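Local coordinates for protein putative acyl-CoA thioester hydrolase YbhC (PDB 3GRH) that is a putative thioesterase of the outer membrane, built on the pectinesterase beta-helix yet neither binding pectin nor showing pectinesterase activity, at residues F321-G332 against V352-F363; G221-D231 against I242-T252. One frame throughout, in Å; residues are numbered along the deposited sequence.

Contact 1 (F321-G332 against V352-F363)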
loop_
_atom_site.group_PDB
_atom_site.type_symbol
_atom_site.label_atom_id
_atom_site.label_comp_id
_atom_site.label_asym_id
_atom_site.label_seq_id
_atom_site.Cartn_x
_atom_site.Cartn_y
_atom_site.Cartn_z
ATOM N N PHE A 321 -2.778 2.974 -8.804
ATOM C CA PHE A 321 -2.707 3.792 -7.607
ATOM C C PHE A 321 -3.183 5.176 -7.813
ATOM O O PHE A 321 -2.826 5.776 -8.836
ATOM C CB PHE A 321 -1.302 3.827 -7.023
ATOM C CG PHE A 321 -0.708 2.497 -6.639
ATOM C CD1 PHE A 321 -1.443 1.391 -6.382
ATOM C CD2 PHE A 321 0.616 2.436 -6.416
ATOM C CE1 PHE A 321 -0.833 0.135 -6.036
ATOM C CE2 PHE A 321 1.235 1.198 -6.121
ATOM C CZ PHE A 321 0.527 0.086 -5.903
ATOM N N LEU A 322 -3.939 5.764 -6.863
ATOM C CA LEU A 322 -4.302 7.175 -6.969
ATOM C C LEU A 322 -3.919 7.803 -5.666
ATOM O O LEU A 322 -4.317 7.269 -4.642
ATOM C CB LEU A 322 -5.812 7.362 -7.102
ATOM C CG LEU A 322 -6.341 8.751 -7.093
ATOM C CD1 LEU A 322 -5.733 9.481 -8.316
ATOM C CD2 LEU A 322 -7.897 8.692 -7.168
ATOM N N ALA A 323 -3.103 8.861 -5.680
ATOM C CA ALA A 323 -2.814 9.630 -4.465
ATOM C C ALA A 323 -3.463 10.975 -4.688
ATOM O O ALA A 323 -3.167 11.655 -5.680
ATOM C CB ALA A 323 -1.322 9.766 -4.332
ATOM N N VAL A 324 -4.377 11.334 -3.803
ATOM C CA VAL A 324 -5.171 12.590 -3.881
ATOM C C VAL A 324 -5.071 13.339 -2.600
ATOM O O VAL A 324 -5.129 12.764 -1.524
ATOM C CB VAL A 324 -6.634 12.262 -4.358
ATOM C CG1 VAL A 324 -7.292 11.318 -3.442
ATOM C CG2 VAL A 324 -7.432 13.519 -4.505
ATOM N N ASN A 325 -4.814 14.624 -2.640
ATOM C CA ASN A 325 -4.859 15.488 -1.503
ATOM C C ASN A 325 -3.864 14.963 -0.413
ATOM O O ASN A 325 -4.151 14.974 0.816
ATOM C CB ASN A 325 -6.282 15.536 -0.939
ATOM C CG ASN A 325 -7.324 16.094 -1.913
ATOM O OD1 ASN A 325 -8.502 15.784 -1.824
ATOM N ND2 ASN A 325 -6.894 16.907 -2.799
ATOM N N SER A 326 -2.711 14.522 -0.889
ATOM C CA SER A 326 -1.709 13.861 -0.066
ATOM C C SER A 326 -0.433 14.773 -0.031
ATOM O O SER A 326 -0.431 15.867 -0.565
ATOM C CB SER A 326 -1.501 12.465 -0.594
ATOM O OG SER A 326 -2.633 11.642 -0.222
ATOM N N ARG A 327 0.524 14.376 0.808
ATOM C CA ARG A 327 1.723 15.153 1.148
ATOM C C ARG A 327 2.904 14.215 0.964
ATOM O O ARG A 327 2.878 13.093 1.383
ATOM C CB ARG A 327 1.665 15.709 2.568
ATOM C CG ARG A 327 0.628 16.709 2.710
ATOM C CD ARG A 327 0.623 17.208 4.156
ATOM N NE ARG A 327 0.038 16.226 5.063
ATOM C CZ ARG A 327 0.416 16.012 6.327
ATOM N NH1 ARG A 327 1.411 16.688 6.865
ATOM N NH2 ARG A 327 -0.234 15.128 7.069
ATOM N N PHE A 328 3.922 14.677 0.273
ATOM C CA PHE A 328 5.106 13.895 -0.014
ATOM C C PHE A 328 6.356 14.648 0.471
ATOM O O PHE A 328 6.555 15.790 0.129
ATOM C CB PHE A 328 5.252 13.681 -1.530
ATOM C CG PHE A 328 4.154 12.857 -2.130
ATOM C CD1 PHE A 328 4.269 11.513 -2.265
ATOM C CD2 PHE A 328 2.962 13.415 -2.461
ATOM C CE1 PHE A 328 3.240 10.716 -2.752
ATOM C CE2 PHE A 328 1.956 12.604 -2.960
ATOM C CZ PHE A 328 2.072 11.301 -3.126
ATOM N N ASN A 329 7.124 14.039 1.339
ATOM C CA ASN A 329 8.308 14.662 1.945
ATOM C C ASN A 329 9.512 13.761 1.833
ATOM O O ASN A 329 9.437 12.595 2.134
ATOM C CB ASN A 329 7.984 14.958 3.394
ATOM C CG ASN A 329 6.924 16.048 3.564
ATOM O OD1 ASN A 329 7.086 17.122 2.986
ATOM N ND2 ASN A 329 5.867 15.798 4.354
ATOM N N ALA A 330 10.643 14.306 1.425
ATOM C CA ALA A 330 11.902 13.510 1.378
ATOM C C ALA A 330 13.076 14.278 1.958
ATOM O O ALA A 330 13.123 15.466 1.796
ATOM C CB ALA A 330 12.204 13.132 -0.021
ATOM N N PHE A 331 13.974 13.569 2.636
ATOM C CA PHE A 331 15.170 14.201 3.283
ATOM C C PHE A 331 16.225 14.749 2.296
ATOM O O PHE A 331 16.208 15.935 1.990
ATOM C CB PHE A 331 15.831 13.237 4.293
ATOM C CG PHE A 331 14.975 12.946 5.486
ATOM C CD1 PHE A 331 14.114 11.877 5.471
ATOM C CD2 PHE A 331 14.974 13.784 6.593
ATOM C CE1 PHE A 331 13.289 11.605 6.552
ATOM C CE2 PHE A 331 14.136 13.524 7.679
ATOM C CZ PHE A 331 13.307 12.433 7.660
ATOM N N GLY A 332 17.133 13.888 1.844
ATOM C CA GLY A 332 18.246 14.218 0.949
ATOM C C GLY A 332 18.140 15.323 -0.101
ATOM O O GLY A 332 17.169 16.088 -0.151
ATOM N N VAL A 352 -0.112 4.919 -11.977
ATOM C CA VAL A 352 -0.245 5.807 -10.808
ATOM C C VAL A 352 -0.537 7.173 -11.231
ATOM O O VAL A 352 0.010 7.664 -12.221
ATOM C CB VAL A 352 0.939 5.757 -9.893
ATOM C CG1 VAL A 352 2.147 6.011 -10.595
ATOM C CG2 VAL A 352 0.771 6.752 -8.708
ATOM N N VAL A 353 -1.476 7.803 -10.528
ATOM C CA VAL A 353 -1.770 9.232 -10.664
ATOM C C VAL A 353 -1.580 9.903 -9.327
ATOM O O VAL A 353 -2.136 9.453 -8.343
ATOM C CB VAL A 353 -3.198 9.454 -11.160
ATOM C CG1 VAL A 353 -3.615 10.888 -11.086
ATOM C CG2 VAL A 353 -3.381 8.959 -12.579
ATOM N N ILE A 354 -0.819 10.967 -9.286
ATOM C CA ILE A 354 -0.692 11.816 -8.124
ATOM C C ILE A 354 -1.326 13.136 -8.436
ATOM O O ILE A 354 -0.934 13.800 -9.392
ATOM C CB ILE A 354 0.788 12.006 -7.726
ATOM C CG1 ILE A 354 1.449 10.711 -7.357
ATOM C CG2 ILE A 354 0.865 12.951 -6.465
ATOM C CD1 ILE A 354 2.989 10.877 -7.153
ATOM N N ARG A 355 -2.394 13.461 -7.711
ATOM C CA ARG A 355 -3.180 14.669 -7.962
ATOM C C ARG A 355 -3.457 15.484 -6.752
ATOM O O ARG A 355 -3.574 14.965 -5.654
ATOM C CB ARG A 355 -4.488 14.382 -8.689
ATOM C CG ARG A 355 -5.400 13.481 -7.979
ATOM C CD ARG A 355 -6.674 13.198 -8.812
ATOM N NE ARG A 355 -7.452 14.430 -9.029
ATOM C CZ ARG A 355 -8.374 14.596 -9.979
ATOM N NH1 ARG A 355 -8.776 13.628 -10.745
ATOM N NH2 ARG A 355 -8.990 15.793 -10.014
ATOM N N ASP A 356 -3.553 16.777 -6.947
ATOM C CA ASP A 356 -3.979 17.658 -5.904
ATOM C C ASP A 356 -3.156 17.537 -4.578
ATOM O O ASP A 356 -3.694 17.707 -3.466
ATOM C CB ASP A 356 -5.478 17.466 -5.617
ATOM C CG ASP A 356 -6.334 17.517 -6.871
ATOM O OD1 ASP A 356 -6.226 18.507 -7.631
ATOM O OD2 ASP A 356 -7.145 16.541 -7.102
ATOM N N SER A 357 -1.879 17.245 -4.732
ATOM C CA SER A 357 -1.002 16.905 -3.659
ATOM C C SER A 357 0.167 17.856 -3.512
ATOM O O SER A 357 0.557 18.530 -4.443
ATOM C CB SER A 357 -0.493 15.484 -3.837
ATOM O OG SER A 357 -1.585 14.567 -3.622
ATOM N N ALA A 358 0.720 17.925 -2.305
ATOM C CA ALA A 358 1.852 18.794 -2.020
ATOM C C ALA A 358 3.102 17.904 -2.150
ATOM O O ALA A 358 3.186 16.890 -1.462
ATOM C CB ALA A 358 1.757 19.354 -0.587
ATOM N N ILE A 359 4.057 18.287 -2.981
ATOM C CA ILE A 359 5.364 17.597 -3.140
ATOM C C ILE A 359 6.457 18.526 -2.679
ATOM O O ILE A 359 6.649 19.594 -3.201
ATOM C CB ILE A 359 5.599 17.154 -4.587
ATOM C CG1 ILE A 359 4.443 16.297 -5.052
ATOM C CG2 ILE A 359 6.869 16.323 -4.677
ATOM C CD1 ILE A 359 4.451 15.970 -6.494
ATOM N N ASN A 360 7.138 18.162 -1.634
ATOM C CA ASN A 360 7.822 19.194 -0.896
ATOM C C ASN A 360 9.234 19.004 -1.260
ATOM O O ASN A 360 9.565 18.543 -2.379
ATOM C CB ASN A 360 7.438 19.159 0.608
ATOM C CG ASN A 360 5.961 19.586 0.842
ATOM O OD1 ASN A 360 5.509 20.646 0.346
ATOM N ND2 ASN A 360 5.172 18.674 1.454
ATOM N N GLU A 361 10.134 19.434 -0.393
ATOM C CA GLU A 361 11.493 19.369 -0.764
ATOM C C GLU A 361 11.944 17.919 -0.765
ATOM O O GLU A 361 11.295 16.996 -0.197
ATOM C CB GLU A 361 12.372 20.241 0.157
ATOM C CG GLU A 361 13.681 20.741 -0.521
ATOM C CD GLU A 361 13.485 21.696 -1.726
ATOM O OE1 GLU A 361 12.428 21.632 -2.400
ATOM O OE2 GLU A 361 14.407 22.535 -1.991
ATOM N N GLY A 362 13.017 17.728 -1.503
ATOM C CA GLY A 362 13.791 16.529 -1.481
ATOM C C GLY A 362 13.658 15.655 -2.681
ATOM O O GLY A 362 14.311 14.638 -2.728
ATOM N N PHE A 363 12.750 15.961 -3.578
ATOM C CA PHE A 363 12.548 15.120 -4.761
ATOM C C PHE A 363 13.340 15.560 -5.976
ATOM O O PHE A 363 13.692 16.734 -6.103
ATOM C CB PHE A 363 11.069 14.994 -5.103
ATOM C CG PHE A 363 10.305 14.237 -4.082
ATOM C CD1 PHE A 363 10.187 12.877 -4.184
ATOM C CD2 PHE A 363 9.741 14.871 -3.016
ATOM C CE1 PHE A 363 9.519 12.176 -3.175
ATOM C CE2 PHE A 363 9.088 14.186 -2.038
ATOM C CZ PHE A 363 8.978 12.844 -2.122
#

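Contact 2 (G221-D231 against I242-T252)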
loop_
_atom_site.group_PDB
_atom_site.type_symbol
_atom_site.label_atom_id
_atom_site.label_comp_id
_atom_site.label_asym_id
_atom_site.label_seq_id
_atom_site.Cartn_x
_atom_site.Cartn_y
_atom_site.Cartn_z
ATOM N N GLY A 221 21.341 -2.319 0.107
ATOM C CA GLY A 221 20.992 -3.202 -0.995
ATOM C C GLY A 221 19.577 -3.717 -0.935
ATOM O O GLY A 221 18.725 -3.112 -0.279
ATOM N N ASN A 222 19.286 -4.769 -1.682
ATOM C CA ASN A 222 17.932 -5.314 -1.727
ATOM C C ASN A 222 17.589 -6.050 -0.447
ATOM O O ASN A 222 18.191 -7.099 -0.120
ATOM C CB ASN A 222 17.820 -6.236 -2.950
ATOM C CG ASN A 222 16.412 -6.797 -3.143
ATOM O OD1 ASN A 222 15.453 -6.056 -3.210
ATOM N ND2 ASN A 222 16.308 -8.139 -3.263
ATOM N N HIS A 223 16.613 -5.508 0.298
ATOM C CA HIS A 223 16.139 -6.058 1.529
ATOM C C HIS A 223 14.664 -5.837 1.690
ATOM O O HIS A 223 14.278 -5.016 2.500
ATOM C CB HIS A 223 16.880 -5.393 2.682
ATOM C CG HIS A 223 18.329 -5.760 2.726
ATOM N ND1 HIS A 223 18.745 -7.028 3.043
ATOM C CD2 HIS A 223 19.445 -5.028 2.510
ATOM C CE1 HIS A 223 20.078 -7.069 2.998
ATOM N NE2 HIS A 223 20.525 -5.864 2.669
ATOM N N PRO A 224 13.859 -6.558 0.912
ATOM C CA PRO A 224 12.397 -6.385 0.996
ATOM C C PRO A 224 11.952 -6.718 2.402
ATOM O O PRO A 224 12.251 -7.774 2.940
ATOM C CB PRO A 224 11.868 -7.387 -0.016
ATOM C CG PRO A 224 13.050 -7.797 -0.790
ATOM C CD PRO A 224 14.229 -7.671 0.025
ATOM N N ALA A 225 11.159 -5.858 3.005
ATOM C CA ALA A 225 10.693 -6.089 4.314
ATOM C C ALA A 225 9.329 -5.395 4.498
ATOM O O ALA A 225 9.218 -4.274 5.061
ATOM C CB ALA A 225 11.713 -5.583 5.273
ATOM N N VAL A 226 8.308 -6.133 4.104
ATOM C CA VAL A 226 6.970 -5.586 4.095
ATOM C C VAL A 226 6.436 -5.426 5.493
ATOM O O VAL A 226 6.556 -6.329 6.330
ATOM C CB VAL A 226 6.033 -6.510 3.239
ATOM C CG1 VAL A 226 4.604 -5.969 3.278
ATOM C CG2 VAL A 226 6.548 -6.663 1.817
ATOM N N ALA A 227 5.817 -4.272 5.749
ATOM C CA ALA A 227 5.111 -4.009 6.975
ATOM C C ALA A 227 3.697 -4.557 6.853
ATOM O O ALA A 227 3.305 -5.377 7.599
ATOM C CB ALA A 227 5.094 -2.553 7.283
ATOM N N LEU A 228 2.934 -4.060 5.882
ATOM C CA LEU A 228 1.504 -4.427 5.701
ATOM C C LEU A 228 1.365 -4.931 4.285
ATOM O O LEU A 228 1.642 -4.224 3.368
ATOM C CB LEU A 228 0.641 -3.218 5.877
ATOM C CG LEU A 228 -0.835 -3.464 5.668
ATOM C CD1 LEU A 228 -1.470 -4.590 6.441
ATOM C CD2 LEU A 228 -1.521 -2.118 6.029
ATOM N N ARG A 229 0.803 -6.126 4.140
ATOM C CA ARG A 229 0.361 -6.668 2.868
ATOM C C ARG A 229 -1.119 -6.884 2.908
ATOM O O ARG A 229 -1.635 -7.462 3.879
ATOM C CB ARG A 229 1.018 -7.963 2.627
ATOM C CG ARG A 229 0.509 -8.701 1.443
ATOM C CD ARG A 229 1.243 -9.911 1.053
ATOM N NE ARG A 229 0.524 -10.706 0.049
ATOM C CZ ARG A 229 0.895 -11.932 -0.290
ATOM N NH1 ARG A 229 1.995 -12.483 0.219
ATOM N NH2 ARG A 229 0.136 -12.612 -1.106
ATOM N N THR A 230 -1.825 -6.403 1.898
ATOM C CA THR A 230 -3.265 -6.619 1.854
ATOM C C THR A 230 -3.645 -7.146 0.481
ATOM O O THR A 230 -3.211 -6.629 -0.521
ATOM C CB THR A 230 -4.091 -5.420 2.332
ATOM O OG1 THR A 230 -5.490 -5.691 2.179
ATOM C CG2 THR A 230 -3.782 -4.183 1.557
ATOM N N ASP A 231 -4.422 -8.230 0.478
ATOM C CA ASP A 231 -4.886 -8.871 -0.787
ATOM C C ASP A 231 -6.416 -8.829 -0.914
ATOM O O ASP A 231 -6.951 -9.187 -1.991
ATOM C CB ASP A 231 -4.483 -10.380 -0.813
ATOM C CG ASP A 231 -3.020 -10.661 -0.597
ATOM O OD1 ASP A 231 -2.198 -9.719 -0.688
ATOM O OD2 ASP A 231 -2.699 -11.882 -0.290
ATOM N N ILE A 242 2.234 3.170 8.791
ATOM C CA ILE A 242 2.875 2.001 8.183
ATOM C C ILE A 242 4.326 2.307 7.949
ATOM O O ILE A 242 4.633 3.218 7.179
ATOM C CB ILE A 242 2.176 1.606 6.842
ATOM C CG1 ILE A 242 0.661 1.593 6.963
ATOM C CG2 ILE A 242 2.702 0.247 6.508
ATOM C CD1 ILE A 242 -0.010 1.470 5.586
ATOM N N LEU A 243 5.195 1.628 8.711
ATOM C CA LEU A 243 6.585 2.023 8.845
ATOM C C LEU A 243 7.489 0.940 8.337
ATOM O O LEU A 243 7.409 -0.232 8.741
ATOM C CB LEU A 243 6.942 2.355 10.295
ATOM C CG LEU A 243 6.085 3.434 10.898
ATOM C CD1 LEU A 243 6.472 3.662 12.335
ATOM C CD2 LEU A 243 6.069 4.721 10.160
ATOM N N GLY A 244 8.385 1.320 7.420
ATOM C CA GLY A 244 9.372 0.416 6.898
ATOM C C GLY A 244 10.480 1.148 6.189
ATOM O O GLY A 244 10.744 2.325 6.481
ATOM N N ARG A 245 11.119 0.392 5.302
ATOM C CA ARG A 245 12.218 0.910 4.464
ATOM C C ARG A 245 11.903 0.441 3.055
ATOM O O ARG A 245 11.167 1.112 2.357
ATOM C CB ARG A 245 13.555 0.508 4.935
ATOM C CG ARG A 245 13.914 1.027 6.287
ATOM C CD ARG A 245 14.171 2.444 6.327
ATOM N NE ARG A 245 14.530 2.843 7.708
ATOM C CZ ARG A 245 13.709 3.451 8.564
ATOM N NH1 ARG A 245 12.466 3.761 8.252
ATOM N NH2 ARG A 245 14.171 3.823 9.786
ATOM N N GLN A 246 12.321 -0.768 2.667
ATOM C CA GLN A 246 11.989 -1.268 1.309
ATOM C C GLN A 246 10.723 -2.077 1.303
ATOM O O GLN A 246 10.573 -2.983 2.056
ATOM C CB GLN A 246 13.162 -2.080 0.739
ATOM C CG GLN A 246 13.046 -2.443 -0.665
ATOM C CD GLN A 246 14.101 -3.351 -1.150
ATOM O OE1 GLN A 246 15.238 -3.208 -0.759
ATOM N NE2 GLN A 246 13.719 -4.364 -1.975
ATOM N N ASN A 247 9.785 -1.689 0.446
ATOM C CA ASN A 247 8.505 -2.364 0.226
ATOM C C ASN A 247 7.615 -2.315 1.477
ATOM O O ASN A 247 6.893 -3.294 1.761
ATOM C CB ASN A 247 8.703 -3.821 -0.180
ATOM C CG ASN A 247 9.408 -4.002 -1.495
ATOM O OD1 ASN A 247 10.503 -4.610 -1.528
ATOM N ND2 ASN A 247 8.821 -3.504 -2.582
ATOM N N THR A 248 7.489 -1.157 2.134
ATOM C CA THR A 248 6.668 -1.001 3.281
ATOM C C THR A 248 5.211 -1.477 3.196
ATOM O O THR A 248 4.772 -2.221 4.062
ATOM C CB THR A 248 6.697 0.474 3.642
ATOM O OG1 THR A 248 8.056 0.869 3.889
ATOM C CG2 THR A 248 5.886 0.711 4.856
ATOM N N PHE A 249 4.518 -1.063 2.150
ATOM C CA PHE A 249 3.118 -1.385 1.943
ATOM C C PHE A 249 3.021 -2.118 0.604
ATOM O O PHE A 249 3.464 -1.586 -0.395
ATOM C CB PHE A 249 2.336 -0.092 1.974
ATOM C CG PHE A 249 0.839 -0.283 1.800
ATOM C CD1 PHE A 249 0.135 -1.319 2.440
ATOM C CD2 PHE A 249 0.122 0.592 1.054
ATOM C CE1 PHE A 249 -1.242 -1.424 2.306
ATOM C CE2 PHE A 249 -1.256 0.453 0.903
ATOM C CZ PHE A 249 -1.915 -0.517 1.522
ATOM N N PHE A 250 2.434 -3.333 0.599
ATOM C CA PHE A 250 2.372 -4.161 -0.591
ATOM C C PHE A 250 0.928 -4.571 -0.787
ATOM O O PHE A 250 0.312 -5.110 0.123
ATOM C CB PHE A 250 3.228 -5.400 -0.413
ATOM C CG PHE A 250 3.820 -5.896 -1.698
ATOM C CD1 PHE A 250 5.156 -5.748 -1.935
ATOM C CD2 PHE A 250 3.026 -6.326 -2.732
ATOM C CE1 PHE A 250 5.726 -6.135 -3.155
ATOM C CE2 PHE A 250 3.556 -6.722 -3.955
ATOM C CZ PHE A 250 4.902 -6.641 -4.169
ATOM N N VAL A 251 0.354 -4.255 -1.937
ATOM C CA VAL A 251 -0.937 -4.801 -2.229
ATOM C C VAL A 251 -0.806 -5.855 -3.296
ATOM O O VAL A 251 0.043 -5.777 -4.154
ATOM C CB VAL A 251 -1.881 -3.784 -2.690
ATOM C CG1 VAL A 251 -2.171 -2.815 -1.485
ATOM C CG2 VAL A 251 -1.336 -2.939 -3.794
ATOM N N THR A 252 -1.581 -6.912 -3.189
ATOM C CA THR A 252 -1.588 -7.885 -4.222
ATOM C C THR A 252 -3.003 -8.341 -4.485
ATOM O O THR A 252 -3.955 -7.930 -3.806
ATOM C CB THR A 252 -0.750 -9.165 -3.928
ATOM O OG1 THR A 252 -1.604 -10.164 -3.350
ATOM C CG2 THR A 252 0.517 -8.983 -3.048
HETATM O O HOH W 1 16.989 -1.293 -1.618
HETATM O O HOH W 2 14.288 -2.657 3.850
HETATM O O HOH W 3 10.743 -2.315 5.048
#

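Contact 1 (F321-G332 against V352-F363)
Strands 321-324 and 352-355 run parallel, their axes 4.7 Å apart and 5° from alignment, on successive coils of the right-handed beta-helix of the pectinesterase family; Arg327 and Phe328 continue the pairing with Ala358 and Ile359 after matching turns. The bond from Arg355 N to Ala323 O, at 2.8 Å, is the straightest of the backbone bonds. At these turns Asn325 and Asp356 both take left-handed backbone angles, and the coils stack there through Ser357, whose OG accepts from Ser326 N at 3.0 Å while donating to Arg355 O. Phe328, with CG beside its backbone N (chi1 -65°), sends its ring into the interior, where CE2 meets Ile354 CG2 at 3.7 Å; Ala358 O and Ser357 CB lie at the ring edge, and Phe295 of the preceding coil stacks on it. On the other face of the sheet, with Val324 and Arg355, Leu322 CD1 packs beside Val353 CG1 at 3.8 Å. Asn329 and Asn360 lie alongside each other, amide planes 17° apart, and Asn360 ND2 donates to Asn329 OD1 at 2.9 Å. Farther along, Ala330 CB sits over one face of the Phe363 ring, 4.0 Å from its centroid, a CH-pi contact.

Contact 2 (G221-D231 against I242-T252)
Two consecutive coils of the pectinesterase-type beta-helix meet here, running from parallel strands 228-230 and 249-251 back to loops beside the predicted nucleophile Asp280, whose side chain lies about 4 Å from that of Asn247. In the loops Gln246 reaches across to segment 221-231: CG is anti to the backbone N (chi1 -171°) and the chain is extended, carrying its amide to Asn222 and His223. Its NE2 donates to Asn222 OD1 at 2.7 Å, close to the plane of its own amide, while its OE1 receives His223 N at 2.9 Å from above that plane. With an alanine in place of Gln246, Asn222 OD1 and His223 N would probably lose these mates, and the packing against Pro224 CG would go. Thr248 O, just before the strands pair, accepts from both Ala227 N and Leu228 N. In the interior, Leu228 CD2 touches Phe249 CE1 at 3.8 Å, and Ile242 CD1 lies over one face of that ring, toward its rim. At the far end Asp231 OD1 is gripped twice: Arg229 NE approaches its syn lone pair at 3.0 Å in a salt bridge, and Thr252 OG1 donates at 2.8 Å from above the carboxylate, while Arg229 NH1 bonds Asn258. The Arg229 backbone bonds strand 196-198 on the preceding coil, while Leu228 and Phe249 pack against Ile237 of strand 235-238 and Ile242 against Ile275 of strand 274-277.

How the contacts relate
Both contacts join parallel strands of successive coils of one beta-helix, contact 2 closing along the chain before contact 1 opens, with their centres 19 Å apart. They meet inside it, where Phe321 CE1 packs on Val251 CG2 at 3.8 Å. Contact 2 is the more buried: 16 of its 20 touching residues are buried, against 12 of 24 in contact 1, whose centre is also farther from that of the chain (15 Å against 8 Å). Their polar chemistry follows this difference. Contact 1 has its asparagine pair and the Arg355-Asp356 salt bridge on partly exposed residues, whereas contact 2 buries Gln246 and the Arg229-Asp231 pair, and its side chains come closer to Asp280 (about 4 Å against 9 Å).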